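PDB 4GYI: Rio2 kinase from Chaetomium thermophilum, which acts on the maturing pre-40S ribosomal subunit through its ATPase activity and probably can phosphorylate serine and threonine residues of proteins. Local coordinates for residues K125-G130 and I161-F166; D142-R145 and S151-Y154; Y171-P176 and K313-A318; H88-A91 and D95-S98; M265-P268 and M272-D275. All coordinates share one frame; numbering follows the deposited sequence. Where two conformers were deposited one is given.

Contact 1 of 5, residues K125-G130 and I161-F166. With ADP (adenosine-5'-diphosphate), chain B; EDO (1,2-ethanediol), chain D.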
# COMPACT_ATOMS: atom_id res chain seq x y z
N LYS A 125 6.60 -0.08 0.52
CA LYS A 125 5.39 -0.70 1.06
C LYS A 125 4.96 -1.81 0.11
O LYS A 125 4.90 -1.59 -1.09
CB LYS A 125 4.27 0.33 1.22
CG LYS A 125 2.94 -0.25 1.81
CD LYS A 125 1.93 0.87 2.01
CE LYS A 125 0.57 0.36 2.52
NZ LYS A 125 -0.28 1.50 3.00
N ILE A 126 4.69 -2.99 0.66
CA ILE A 126 4.27 -4.13 -0.13
C ILE A 126 2.87 -4.53 0.28
O ILE A 126 2.65 -4.89 1.42
CB ILE A 126 5.22 -5.33 0.10
CG1 ILE A 126 6.68 -4.91 -0.22
CG2 ILE A 126 4.79 -6.53 -0.76
CD1 ILE A 126 7.72 -6.02 0.03
N HIS A 127 1.91 -4.46 -0.63
CA HIS A 127 0.54 -4.78 -0.28
C HIS A 127 0.31 -6.28 -0.22
O HIS A 127 0.79 -7.04 -1.08
CB HIS A 127 -0.45 -4.11 -1.23
CG HIS A 127 -0.57 -2.63 -1.04
ND1 HIS A 127 -1.47 -2.07 -0.15
CD2 HIS A 127 0.09 -1.60 -1.62
CE1 HIS A 127 -1.36 -0.75 -0.20
NE2 HIS A 127 -0.43 -0.44 -1.08
N ARG A 128 -0.43 -6.69 0.82
CA ARG A 128 -0.66 -8.09 1.16
C ARG A 128 -2.13 -8.45 1.36
O ARG A 128 -2.48 -9.10 2.34
CB ARG A 128 0.09 -8.41 2.46
CG ARG A 128 1.61 -8.27 2.32
CD ARG A 128 2.20 -9.32 1.37
NE ARG A 128 3.67 -9.34 1.48
CZ ARG A 128 4.50 -9.74 0.52
NH1 ARG A 128 4.03 -10.18 -0.65
NH2 ARG A 128 5.81 -9.71 0.73
N LEU A 129 -3.00 -8.03 0.44
CA LEU A 129 -4.42 -8.37 0.53
C LEU A 129 -4.56 -9.90 0.53
O LEU A 129 -3.84 -10.59 -0.17
CB LEU A 129 -5.18 -7.77 -0.67
CG LEU A 129 -5.64 -6.30 -0.58
CD1 LEU A 129 -4.49 -5.38 -0.26
CD2 LEU A 129 -6.28 -5.86 -1.87
N GLY A 130 -5.48 -10.44 1.33
CA GLY A 130 -5.70 -11.88 1.38
C GLY A 130 -4.97 -12.60 2.49
O GLY A 130 -5.27 -13.76 2.81
N ILE A 161 -1.50 0.67 -6.97
CA ILE A 161 -1.76 1.65 -8.00
C ILE A 161 -2.67 2.76 -7.48
O ILE A 161 -2.40 3.95 -7.68
CB ILE A 161 -2.39 1.01 -9.24
CG1 ILE A 161 -1.34 0.19 -9.99
CG2 ILE A 161 -2.97 2.07 -10.18
CD1 ILE A 161 -1.90 -0.60 -11.14
N LYS A 162 -3.74 2.36 -6.79
CA LYS A 162 -4.67 3.31 -6.20
C LYS A 162 -4.00 4.22 -5.18
O LYS A 162 -4.13 5.45 -5.25
CB LYS A 162 -5.85 2.59 -5.53
CG LYS A 162 -6.83 3.55 -4.85
CD LYS A 162 -8.22 2.92 -4.66
CE LYS A 162 -9.03 3.67 -3.61
NZ LYS A 162 -10.30 2.99 -3.23
N GLU A 163 -3.29 3.62 -4.23
CA GLU A 163 -2.66 4.39 -3.16
C GLU A 163 -1.64 5.38 -3.72
O GLU A 163 -1.51 6.51 -3.24
CB GLU A 163 -2.01 3.46 -2.10
CG GLU A 163 -1.12 4.20 -1.06
CD GLU A 163 -0.73 3.33 0.16
OE1 GLU A 163 -0.38 2.15 -0.02
OE2 GLU A 163 -0.77 3.84 1.30
N PHE A 164 -0.92 4.95 -4.75
CA PHE A 164 0.12 5.78 -5.30
C PHE A 164 -0.52 6.99 -6.00
O PHE A 164 -0.05 8.12 -5.87
CB PHE A 164 0.99 4.96 -6.25
CG PHE A 164 2.20 5.71 -6.77
CD1 PHE A 164 3.35 5.80 -6.00
CD2 PHE A 164 2.21 6.27 -8.04
CE1 PHE A 164 4.49 6.46 -6.48
CE2 PHE A 164 3.33 6.94 -8.52
CZ PHE A 164 4.47 7.04 -7.73
N ALA A 165 -1.62 6.75 -6.71
CA ALA A 165 -2.31 7.82 -7.42
C ALA A 165 -2.85 8.85 -6.42
O ALA A 165 -2.79 10.05 -6.66
CB ALA A 165 -3.44 7.24 -8.25
N PHE A 166 -3.38 8.37 -5.30
CA PHE A 166 -3.89 9.27 -4.28
C PHE A 166 -2.78 10.00 -3.57
O PHE A 166 -2.93 11.16 -3.23
CB PHE A 166 -4.79 8.56 -3.29
CG PHE A 166 -6.18 8.36 -3.80
CD1 PHE A 166 -6.77 9.32 -4.61
CD2 PHE A 166 -6.89 7.23 -3.50
CE1 PHE A 166 -8.05 9.15 -5.10
CE2 PHE A 166 -8.16 7.05 -3.99
CZ PHE A 166 -8.74 8.01 -4.80
PB ADP B . -0.73 -0.72 6.57
O1B ADP B . -0.23 -2.14 6.65
O2B ADP B . -1.49 -0.16 7.74
O3B ADP B . -1.49 -0.60 5.17
PA ADP B . 0.67 1.81 6.52
O1A ADP B . -0.43 2.23 7.45
O2A ADP B . 0.83 2.56 5.21
O3A ADP B . 0.56 0.22 6.24
O5' ADP B . 2.03 1.81 7.37
C5' ADP B . 2.12 1.02 8.56
C4' ADP B . 3.11 1.66 9.53
O4' ADP B . 4.39 1.84 8.89
C3' ADP B . 2.72 3.05 10.01
O3' ADP B . 1.85 3.04 11.16
C2' ADP B . 4.05 3.70 10.33
O2' ADP B . 4.57 3.19 11.56
C1' ADP B . 4.96 3.09 9.28
N9 ADP B . 5.06 3.89 8.05
C8 ADP B . 4.41 3.64 6.90
N7 ADP B . 4.75 4.53 5.93
C5 ADP B . 5.67 5.35 6.48
C6 ADP B . 6.46 6.51 6.03
N6 ADP B . 6.34 6.95 4.76
N1 ADP B . 7.30 7.08 6.92
C2 ADP B . 7.44 6.63 8.18
N3 ADP B . 6.76 5.58 8.66
C4 ADP B . 5.87 4.93 7.87
C1 EDO D . -0.73 -10.91 -2.40
O1 EDO D . -1.42 -9.90 -1.66
C2 EDO D . 0.76 -10.75 -2.16
O2 EDO D . 1.10 -9.39 -2.38

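Contact 2 of 5, residues D142-R145 and S151-Y154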
# COMPACT_ATOMS: atom_id res chain seq x y z
N ASP A 142 -0.51 -17.03 5.75
CA ASP A 142 -1.19 -17.78 4.70
C ASP A 142 -2.10 -16.82 3.93
O ASP A 142 -2.29 -15.68 4.36
CB ASP A 142 -2.04 -18.91 5.30
CG ASP A 142 -1.21 -19.98 5.99
OD1 ASP A 142 -1.00 -19.88 7.22
OD2 ASP A 142 -0.78 -20.94 5.31
N TYR A 143 -2.65 -17.27 2.81
CA TYR A 143 -3.65 -16.50 2.10
C TYR A 143 -4.97 -17.23 2.06
O TYR A 143 -5.02 -18.44 1.87
CB TYR A 143 -3.16 -16.11 0.70
CG TYR A 143 -2.07 -15.08 0.78
CD1 TYR A 143 -2.34 -13.74 0.52
CD2 TYR A 143 -0.78 -15.44 1.16
CE1 TYR A 143 -1.34 -12.79 0.61
CE2 TYR A 143 0.22 -14.50 1.25
CZ TYR A 143 -0.05 -13.18 0.98
OH TYR A 143 0.96 -12.26 1.07
N LEU A 144 -6.03 -16.47 2.25
CA LEU A 144 -7.37 -17.00 2.26
C LEU A 144 -7.71 -17.62 0.92
O LEU A 144 -7.64 -16.96 -0.12
CB LEU A 144 -8.35 -15.86 2.57
CG LEU A 144 -9.82 -16.26 2.52
CD1 LEU A 144 -10.02 -17.35 3.53
CD2 LEU A 144 -10.70 -15.06 2.83
N ARG A 145 -8.06 -18.90 0.93
CA ARG A 145 -8.29 -19.62 -0.32
C ARG A 145 -9.68 -19.47 -0.95
O ARG A 145 -10.10 -20.36 -1.69
CB ARG A 145 -7.94 -21.10 -0.17
CG ARG A 145 -6.61 -21.50 -0.78
CD ARG A 145 -5.46 -21.44 0.22
NE ARG A 145 -5.24 -22.72 0.88
CZ ARG A 145 -4.17 -23.01 1.63
NH1 ARG A 145 -3.21 -22.11 1.80
NH2 ARG A 145 -4.07 -24.20 2.20
N SER A 151 -5.44 -13.99 -8.18
CA SER A 151 -6.44 -12.98 -7.82
C SER A 151 -5.94 -12.07 -6.69
O SER A 151 -6.09 -10.86 -6.77
CB SER A 151 -7.79 -13.60 -7.44
OG SER A 151 -8.30 -14.38 -8.50
N TRP A 152 -5.33 -12.65 -5.66
CA TRP A 152 -4.78 -11.82 -4.57
C TRP A 152 -3.68 -10.88 -5.06
O TRP A 152 -3.61 -9.73 -4.65
CB TRP A 152 -4.26 -12.66 -3.40
CG TRP A 152 -5.36 -13.31 -2.60
CD1 TRP A 152 -5.53 -14.64 -2.39
CD2 TRP A 152 -6.44 -12.65 -1.92
NE1 TRP A 152 -6.64 -14.85 -1.62
CE2 TRP A 152 -7.21 -13.65 -1.31
CE3 TRP A 152 -6.83 -11.32 -1.78
CZ2 TRP A 152 -8.37 -13.36 -0.56
CZ3 TRP A 152 -7.97 -11.03 -1.02
CH2 TRP A 152 -8.73 -12.05 -0.43
N MET A 153 -2.84 -11.39 -5.96
CA MET A 153 -1.77 -10.61 -6.56
C MET A 153 -2.35 -9.47 -7.35
O MET A 153 -1.89 -8.34 -7.23
CB MET A 153 -0.92 -11.48 -7.49
CG MET A 153 0.04 -12.39 -6.77
SD MET A 153 0.91 -13.43 -7.97
CE MET A 153 1.91 -14.40 -6.88
N TYR A 154 -3.38 -9.76 -8.15
CA TYR A 154 -4.06 -8.73 -8.93
C TYR A 154 -4.64 -7.65 -8.04
O TYR A 154 -4.54 -6.47 -8.36
CB TYR A 154 -5.15 -9.39 -9.78
CG TYR A 154 -6.33 -8.53 -10.20
CD1 TYR A 154 -6.27 -7.69 -11.31
CD2 TYR A 154 -7.55 -8.63 -9.53
CE1 TYR A 154 -7.38 -6.95 -11.73
CE2 TYR A 154 -8.67 -7.90 -9.93
CZ TYR A 154 -8.57 -7.05 -11.03
OH TYR A 154 -9.67 -6.32 -11.42

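Contact 3 of 5, residues Y171-P176 and K313-A318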
# COMPACT_ATOMS: atom_id res chain seq x y z
N TYR A 171 -0.17 14.86 -2.42
CA TYR A 171 1.13 15.49 -2.26
C TYR A 171 1.23 16.78 -3.09
O TYR A 171 1.74 17.80 -2.62
CB TYR A 171 2.24 14.53 -2.66
CG TYR A 171 3.63 15.09 -2.46
CD1 TYR A 171 4.21 15.10 -1.21
CD2 TYR A 171 4.34 15.62 -3.53
CE1 TYR A 171 5.48 15.63 -1.01
CE2 TYR A 171 5.61 16.15 -3.34
CZ TYR A 171 6.17 16.15 -2.08
OH TYR A 171 7.44 16.66 -1.88
N GLU A 172 0.72 16.74 -4.31
CA GLU A 172 0.79 17.91 -5.20
C GLU A 172 -0.16 19.03 -4.77
O GLU A 172 0.13 20.21 -4.98
CB GLU A 172 0.57 17.49 -6.65
CG GLU A 172 1.76 16.73 -7.24
CD GLU A 172 1.39 15.84 -8.43
OE1 GLU A 172 0.17 15.62 -8.66
OE2 GLU A 172 2.31 15.36 -9.12
N GLU A 173 -1.28 18.68 -4.15
CA GLU A 173 -2.17 19.70 -3.60
C GLU A 173 -1.66 20.38 -2.33
O GLU A 173 -2.27 21.33 -1.85
CB GLU A 173 -3.56 19.13 -3.35
CG GLU A 173 -4.32 18.89 -4.61
CD GLU A 173 -4.34 20.12 -5.49
OE1 GLU A 173 -3.65 20.11 -6.53
OE2 GLU A 173 -5.04 21.10 -5.13
N GLY A 174 -0.55 19.90 -1.78
CA GLY A 174 -0.02 20.48 -0.56
C GLY A 174 -0.45 19.79 0.74
O GLY A 174 -0.24 20.34 1.82
N PHE A 175 -1.05 18.61 0.65
CA PHE A 175 -1.41 17.83 1.85
C PHE A 175 -0.16 17.23 2.51
O PHE A 175 0.82 16.91 1.83
CB PHE A 175 -2.34 16.69 1.50
CG PHE A 175 -3.75 17.12 1.27
CD1 PHE A 175 -4.70 17.00 2.28
CD2 PHE A 175 -4.15 17.60 0.03
CE1 PHE A 175 -6.01 17.38 2.07
CE2 PHE A 175 -5.46 17.97 -0.19
CZ PHE A 175 -6.39 17.86 0.83
N PRO A 176 -0.19 17.08 3.85
CA PRO A 176 0.96 16.48 4.54
C PRO A 176 0.93 14.94 4.42
O PRO A 176 0.34 14.26 5.24
CB PRO A 176 0.77 16.94 5.98
CG PRO A 176 -0.75 17.07 6.14
CD PRO A 176 -1.26 17.51 4.78
N LYS A 313 -9.79 21.59 -6.02
CA LYS A 313 -9.65 20.57 -7.04
C LYS A 313 -10.18 19.24 -6.52
O LYS A 313 -9.89 18.85 -5.39
CB LYS A 313 -8.17 20.44 -7.43
CG LYS A 313 -7.95 19.63 -8.68
CD LYS A 313 -6.47 19.42 -8.98
CE LYS A 313 -6.29 18.75 -10.34
NZ LYS A 313 -7.28 17.65 -10.59
N ARG A 314 -10.97 18.55 -7.33
CA ARG A 314 -11.54 17.26 -6.93
C ARG A 314 -10.50 16.17 -7.09
O ARG A 314 -10.24 15.72 -8.21
CB ARG A 314 -12.76 16.93 -7.79
CG ARG A 314 -13.94 17.87 -7.63
CD ARG A 314 -14.74 17.57 -6.37
NE ARG A 314 -15.26 16.20 -6.36
CZ ARG A 314 -16.51 15.86 -6.68
NH1 ARG A 314 -17.39 16.79 -7.03
NH2 ARG A 314 -16.87 14.59 -6.64
N LEU A 315 -9.91 15.73 -5.98
CA LEU A 315 -8.83 14.75 -6.03
C LEU A 315 -9.35 13.34 -6.26
O LEU A 315 -8.58 12.44 -6.61
CB LEU A 315 -8.01 14.79 -4.75
CG LEU A 315 -7.40 16.17 -4.51
CD1 LEU A 315 -6.33 16.14 -3.43
CD2 LEU A 315 -6.81 16.66 -5.82
N ASP A 316 -10.65 13.15 -6.09
CA ASP A 316 -11.26 11.83 -6.22
C ASP A 316 -11.41 11.40 -7.67
O ASP A 316 -12.16 10.47 -7.98
CB ASP A 316 -12.62 11.80 -5.51
CG ASP A 316 -13.51 12.97 -5.88
OD1 ASP A 316 -12.96 14.02 -6.31
OD2 ASP A 316 -14.74 12.86 -5.73
N ALA A 317 -10.70 12.08 -8.56
CA ALA A 317 -10.70 11.75 -9.98
C ALA A 317 -9.30 11.32 -10.41
O ALA A 317 -9.07 11.09 -11.60
CB ALA A 317 -11.17 12.94 -10.79
N ALA A 318 -8.39 11.22 -9.45
CA ALA A 318 -7.01 10.81 -9.72
C ALA A 318 -6.95 9.38 -10.23
O ALA A 318 -6.03 8.99 -10.95
CB ALA A 318 -6.15 10.97 -8.47

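Contact 4 of 5, residues H88-A91 and D95-S98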
# COMPACT_ATOMS: atom_id res chain seq x y z
N HIS A 88 13.33 -5.90 -8.46
CA HIS A 88 14.18 -5.83 -9.64
C HIS A 88 13.87 -4.58 -10.46
O HIS A 88 14.77 -3.87 -10.92
CB HIS A 88 13.95 -7.08 -10.48
CG HIS A 88 15.02 -7.31 -11.50
ND1 HIS A 88 16.32 -7.63 -11.16
CD2 HIS A 88 14.98 -7.27 -12.85
CE1 HIS A 88 17.03 -7.77 -12.26
NE2 HIS A 88 16.24 -7.56 -13.30
N THR A 89 12.58 -4.31 -10.62
CA THR A 89 12.14 -3.13 -11.34
C THR A 89 12.58 -1.87 -10.60
O THR A 89 13.08 -0.93 -11.23
CB THR A 89 10.61 -3.15 -11.53
OG1 THR A 89 10.27 -4.25 -12.37
CG2 THR A 89 10.11 -1.87 -12.17
N HIS A 90 12.42 -1.84 -9.28
CA HIS A 90 12.87 -0.68 -8.51
C HIS A 90 14.40 -0.51 -8.60
O HIS A 90 14.90 0.61 -8.67
CB HIS A 90 12.46 -0.78 -7.04
CG HIS A 90 10.99 -0.68 -6.81
ND1 HIS A 90 10.22 0.36 -7.29
CD2 HIS A 90 10.14 -1.49 -6.13
CE1 HIS A 90 8.97 0.18 -6.93
NE2 HIS A 90 8.89 -0.93 -6.22
N ALA A 91 15.13 -1.62 -8.58
CA ALA A 91 16.58 -1.58 -8.72
C ALA A 91 16.97 -1.05 -10.08
O ALA A 91 17.85 -0.18 -10.18
CB ALA A 91 17.16 -2.98 -8.52
N ASP A 95 15.67 3.23 -8.15
CA ASP A 95 14.94 3.79 -7.02
C ASP A 95 15.37 3.09 -5.73
O ASP A 95 15.33 3.69 -4.65
CB ASP A 95 13.43 3.70 -7.26
CG ASP A 95 12.97 4.64 -8.37
OD1 ASP A 95 13.36 5.84 -8.34
OD2 ASP A 95 12.24 4.20 -9.29
N VAL A 96 15.80 1.84 -5.86
CA VAL A 96 16.23 1.07 -4.70
C VAL A 96 17.60 0.47 -4.95
O VAL A 96 17.81 -0.19 -5.96
CB VAL A 96 15.25 -0.07 -4.40
CG1 VAL A 96 15.85 -1.01 -3.37
CG2 VAL A 96 13.92 0.49 -3.92
N TYR A 97 18.54 0.69 -4.03
CA TYR A 97 19.87 0.12 -4.17
C TYR A 97 20.09 -1.02 -3.18
O TYR A 97 20.69 -2.04 -3.52
CB TYR A 97 20.94 1.21 -3.99
CG TYR A 97 22.35 0.70 -4.16
CD1 TYR A 97 22.81 0.29 -5.41
CD2 TYR A 97 23.23 0.64 -3.09
CE1 TYR A 97 24.11 -0.18 -5.58
CE2 TYR A 97 24.53 0.17 -3.24
CZ TYR A 97 24.96 -0.23 -4.49
OH TYR A 97 26.25 -0.70 -4.66
N SER A 98 19.59 -0.83 -1.96
CA SER A 98 19.70 -1.83 -0.90
C SER A 98 18.42 -1.87 -0.09
O SER A 98 17.64 -0.91 -0.07
CB SER A 98 20.85 -1.50 0.03
OG SER A 98 20.67 -0.20 0.56
O HOH W 1 11.01 1.88 -9.63
O HOH W 2 19.85 -0.23 -8.37

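Contact 5 of 5, residues M265-P268 and M272-D275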
# COMPACT_ATOMS: atom_id res chain seq x y z
N MET A 265 -16.27 11.53 -1.74
CA MET A 265 -17.41 12.05 -0.99
C MET A 265 -18.73 11.70 -1.67
O MET A 265 -19.80 11.86 -1.08
CB MET A 265 -17.30 13.56 -0.78
CG MET A 265 -16.29 13.99 0.26
SD MET A 265 -16.86 13.82 1.97
CE MET A 265 -18.23 15.00 1.94
N ASP A 266 -18.66 11.24 -2.91
CA ASP A 266 -19.84 10.83 -3.66
C ASP A 266 -20.17 9.35 -3.50
O ASP A 266 -21.06 8.84 -4.17
CB ASP A 266 -19.66 11.12 -5.16
CG ASP A 266 -19.80 12.59 -5.49
OD1 ASP A 266 -20.62 13.28 -4.84
OD2 ASP A 266 -19.08 13.06 -6.39
N HIS A 267 -19.43 8.65 -2.64
CA HIS A 267 -19.64 7.22 -2.46
C HIS A 267 -20.99 7.01 -1.80
O HIS A 267 -21.36 7.79 -0.93
CB HIS A 267 -18.55 6.63 -1.58
CG HIS A 267 -18.57 5.14 -1.49
ND1 HIS A 267 -19.56 4.45 -0.81
CD2 HIS A 267 -17.72 4.20 -1.96
CE1 HIS A 267 -19.33 3.15 -0.90
NE2 HIS A 267 -18.22 2.97 -1.59
N PRO A 268 -21.74 5.98 -2.23
CA PRO A 268 -23.07 5.72 -1.68
C PRO A 268 -23.07 5.65 -0.15
O PRO A 268 -24.02 6.07 0.49
CB PRO A 268 -23.43 4.36 -2.27
CG PRO A 268 -22.70 4.31 -3.56
CD PRO A 268 -21.40 5.05 -3.32
N MET A 272 -21.48 7.26 6.21
CA MET A 272 -20.97 6.29 7.17
C MET A 272 -19.43 6.39 7.26
O MET A 272 -18.87 6.39 8.36
CB MET A 272 -21.43 4.88 6.79
CG MET A 272 -20.85 3.75 7.68
SD MET A 272 -19.17 3.16 7.27
CE MET A 272 -19.45 2.41 5.66
N TYR A 273 -18.75 6.49 6.12
CA TYR A 273 -17.27 6.57 6.12
C TYR A 273 -16.76 7.87 6.76
O TYR A 273 -15.83 7.86 7.56
CB TYR A 273 -16.69 6.40 4.71
CG TYR A 273 -16.84 5.02 4.12
CD1 TYR A 273 -16.13 3.93 4.63
CD2 TYR A 273 -17.69 4.79 3.03
CE1 TYR A 273 -16.27 2.66 4.08
CE2 TYR A 273 -17.83 3.52 2.48
CZ TYR A 273 -17.13 2.47 3.01
OH TYR A 273 -17.27 1.21 2.46
N PHE A 274 -17.38 8.99 6.40
CA PHE A 274 -17.08 10.26 7.05
C PHE A 274 -17.23 10.15 8.57
O PHE A 274 -16.26 10.37 9.31
CB PHE A 274 -17.97 11.38 6.51
CG PHE A 274 -17.63 12.74 7.03
CD1 PHE A 274 -16.68 13.52 6.40
CD2 PHE A 274 -18.27 13.25 8.15
CE1 PHE A 274 -16.36 14.79 6.87
CE2 PHE A 274 -17.96 14.51 8.64
CZ PHE A 274 -16.99 15.28 7.99
N ASP A 275 -18.43 9.81 9.02
CA ASP A 275 -18.75 9.79 10.45
C ASP A 275 -17.81 8.87 11.21
O ASP A 275 -17.46 9.13 12.35
CB ASP A 275 -20.19 9.33 10.68
CG ASP A 275 -21.21 10.40 10.33
OD1 ASP A 275 -20.85 11.60 10.34
OD2 ASP A 275 -22.37 10.04 10.06

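Contact 1 of 5, residues K125-G130 and I161-F166
Lys125 NZ is gripped by Glu163 and ADP together: it donates to Glu163 OE2 at 2.9 Å in a salt bridge and to ADP O2A at 2.7 Å. This is the lysine-glutamate pair of the protein kinase fold, in which a lysine of the N-lobe sheet, here on strand 121-127, is tied to a glutamate of the helix beside it, here 149-172, and held against the nucleotide phosphates. The lysine leaves its strand fully extended, CG opposite the backbone N (chi1 -179°), and its long chain spans the gap to the phosphates. A hydrogen bond to OD2 of the phosphoaspartate at position 258 and a weak one to ADP O3B add to the grip. Glu163 OE2 uses its syn lone pair toward the amine and also accepts from Phe259 N, so a second-shell amide steadies the carboxylate. With an alanine here the buried carboxylate of Glu163 and the ADP phosphates would probably lose their shared partner, leaving Glu163 less firmly placed. The other oxygen, Glu163 OE1, takes a weak bond from Lys125 NZ at 3.1 Å and meets His127, which follows two residues on along the strand and so points the same way. His127 offers the edge of its ring, with ring and carboxylate planes 55° apart: His127 NE2 reaches Glu163 OE1 at 2.8 Å, a weak bond bent to 123°.

Contact 2 of 5, residues D142-R145 and S151-Y154
Trp152 reaches from helix 149-172 to Leu144 with the nitrogen edge of its indole and lies obliquely against Tyr143. Its CB sets the ring out from the helix with CG beside the backbone N (chi1 -71°), which directs the indole toward 142-145. CG lies near the Tyr143 ring, and the two rings meet at a slant, their planes 48° apart. Next, Trp152 CD1 lies 4.2 Å from Tyr143 CB. Trp152 NE1 then gives the one polar bond, to Leu144 O at 2.8 Å, with an angle of 155° at the hydrogen; the oxygen lies close to the indole plane and the donor lies in the carbonyl plane. Farther out, Trp152 CZ2 packs on Leu144 CB at 4.0 Å. Tryptophan suits the place because one flat side chain both buries apolar area and satisfies a backbone carbonyl just past the end of a short strand. That strand, 142-143, pairs with 131-132 in the insertion between strand 121-127 and helix 149-172 that characterises RIO domains. Around it, Tyr143 stacks on Tyr79 of helix 79-92, Trp152 touches the same tyrosine, and Leu144 leans on Glu338 of helix 326-341.

Contact 3 of 5, residues Y171-P176 and K313-A318
Where helix 149-172 gives way to loop, the backbone of 171-176 comes alongside the irregular segment 313-318, the CA atoms of Glu173 and Lys313 being 8.3 Å apart. Gly174 closes the helix in a Schellman motif, its positive phi of 94° suiting a residue without CB, since a side chain there would press on the preceding carbonyl oxygen. The side chains then mesh. Glu173 bends at chi2 (-52°), which lays its methylene against Leu315: Glu173 CG lies 3.6 Å from Leu315 CD1 and 3.6 Å from Leu315 CD2. Its carboxylate lies by the aliphatic part of Lys313, with Glu173 OE1 3.8 Å from Lys313 CD, while the ammonium group leads elsewhere. Leu315 CD1 also touches Phe175 CE2 at 3.8 Å, a branched tip filling the space between an aliphatic chain and a ring. Trimming Glu173 to an alanine would probably open a gap over the Leu315 methyls and remove the negative charge near Lys313. Behind this seam, Leu315 packs on Leu170 and Leu226, so 313-318 lies against helix 149-172 and strand 226-227, while Phe175, packed on Leu221, joins the end of that helix to helix 207-223.

Contact 4 of 5, residues H88-A91 and D95-S98
Backbone hydrogen bonds join His90 to Asp95 and Val96. The carbonyl oxygen of His90, near the end of helix 79-92, accepts two amides: Asp95 N at 2.8 Å, nearly along the C=O axis, and Val96 N at 3.2 Å, which stands well above the carbonyl plane and so off its lone pairs. A CA-H...O contact adds to them, Ala91 CA lying 3.3 Å from Val96 O. Two waters bridge the same segments. One joins His90 ND1 to Asp95 OD2, to which it donates at 2.6 Å; the other donates to Ala91 O at 2.7 Å and, at longer range, to Val96 O. One apolar contact accompanies them: Val96 CG2 packs on His90 CB at 3.7 Å. The first torsion of Val96 (169°) puts CG2 beside its backbone N, hence near the helix, and valine, branched at CB, fills the angle where the chain turns back. His90 NE2 bonds to Thr187 OG1 of strand 187-191, so both ring nitrogens have partners. The turn leads from the last helix of the N-terminal domain, a winged-helix relative, into strand 98-105 of the kinase sheet, where Tyr97 and Ser98 form a classic beta bulge opposite Ala115. With carbonyls and a carboxylate met by amides and water, the chemistry is that of a polar turn, in which one water couples His90 ND1 to Asp95 OD2 without direct contact between them.

Contact 5 of 5, residues M265-P268 and M272-D275
The loop 265-268 runs past the first turns of helix 270-289, with CA atoms 8.2 Å apart between Met265 and Phe274 and 8.9 Å between His267 and Tyr273. Two side-chain pairs span this distance, one aromatic and one apolar. His267 and Tyr273 form a T-shaped (edge-to-face) pair: ring planes stand at 83°, and Tyr273 CE2 comes over the imidazole face, 3.7 Å from His267 CE1. The histidine ring reaches the tyrosine because CG lies opposite the backbone N (chi1 -172°), carrying it out from the loop toward the helix. On the opposite face Pro268 CD sits 3.1 Å above the plane, offset toward the rim, so the imidazole is sandwiched between a proline methylene and a tyrosine edge. Its rotation is further fixed by His267 ND1, which accepts from Asn269 N just before the helix. The Tyr273 ring is itself covered on one face by the methyl CE of Met272, 3.4 Å above the ring centre. Deeper in, Met265 SD approaches Phe274 CD1 at 4.4 Å. Its chain is bent at each torsion, and this flexible thioether can follow the surface that the phenylalanine presents. Phe274 packs in turn on Ile218 and Leu219 of helix 207-223, and Met265 on Ala222 of the same helix. The loop follows soon after the magnesium-binding position 258, and the direct passage from there into a large C-lobe helix is consistent with RIO kinases, which lack the long activation segment of classical protein kinases.

How the contacts relate
Contact 1 lies nearest the chain's centre and is buried and ionic, built round the nucleotide, whereas contacts 2, 3 and 4 lie farther out and are only partly buried. Contact 5 is buried too, yet holds by rings and apolar groups alone. Helix 149-172 serves contacts 1, 2 and 3, near its middle, its beginning and its end in turn. Contact 2 is nested in the loop that contact 1 closes, and the two touch where Gly130 O meets Leu144 N. A salt bridge from Arg314 to Asp266 joins contacts 3 and 5. Contact 4, rich in backbone bonds and water, stands apart at the junction with the N-terminal domain, across the chain's centre from contact 5.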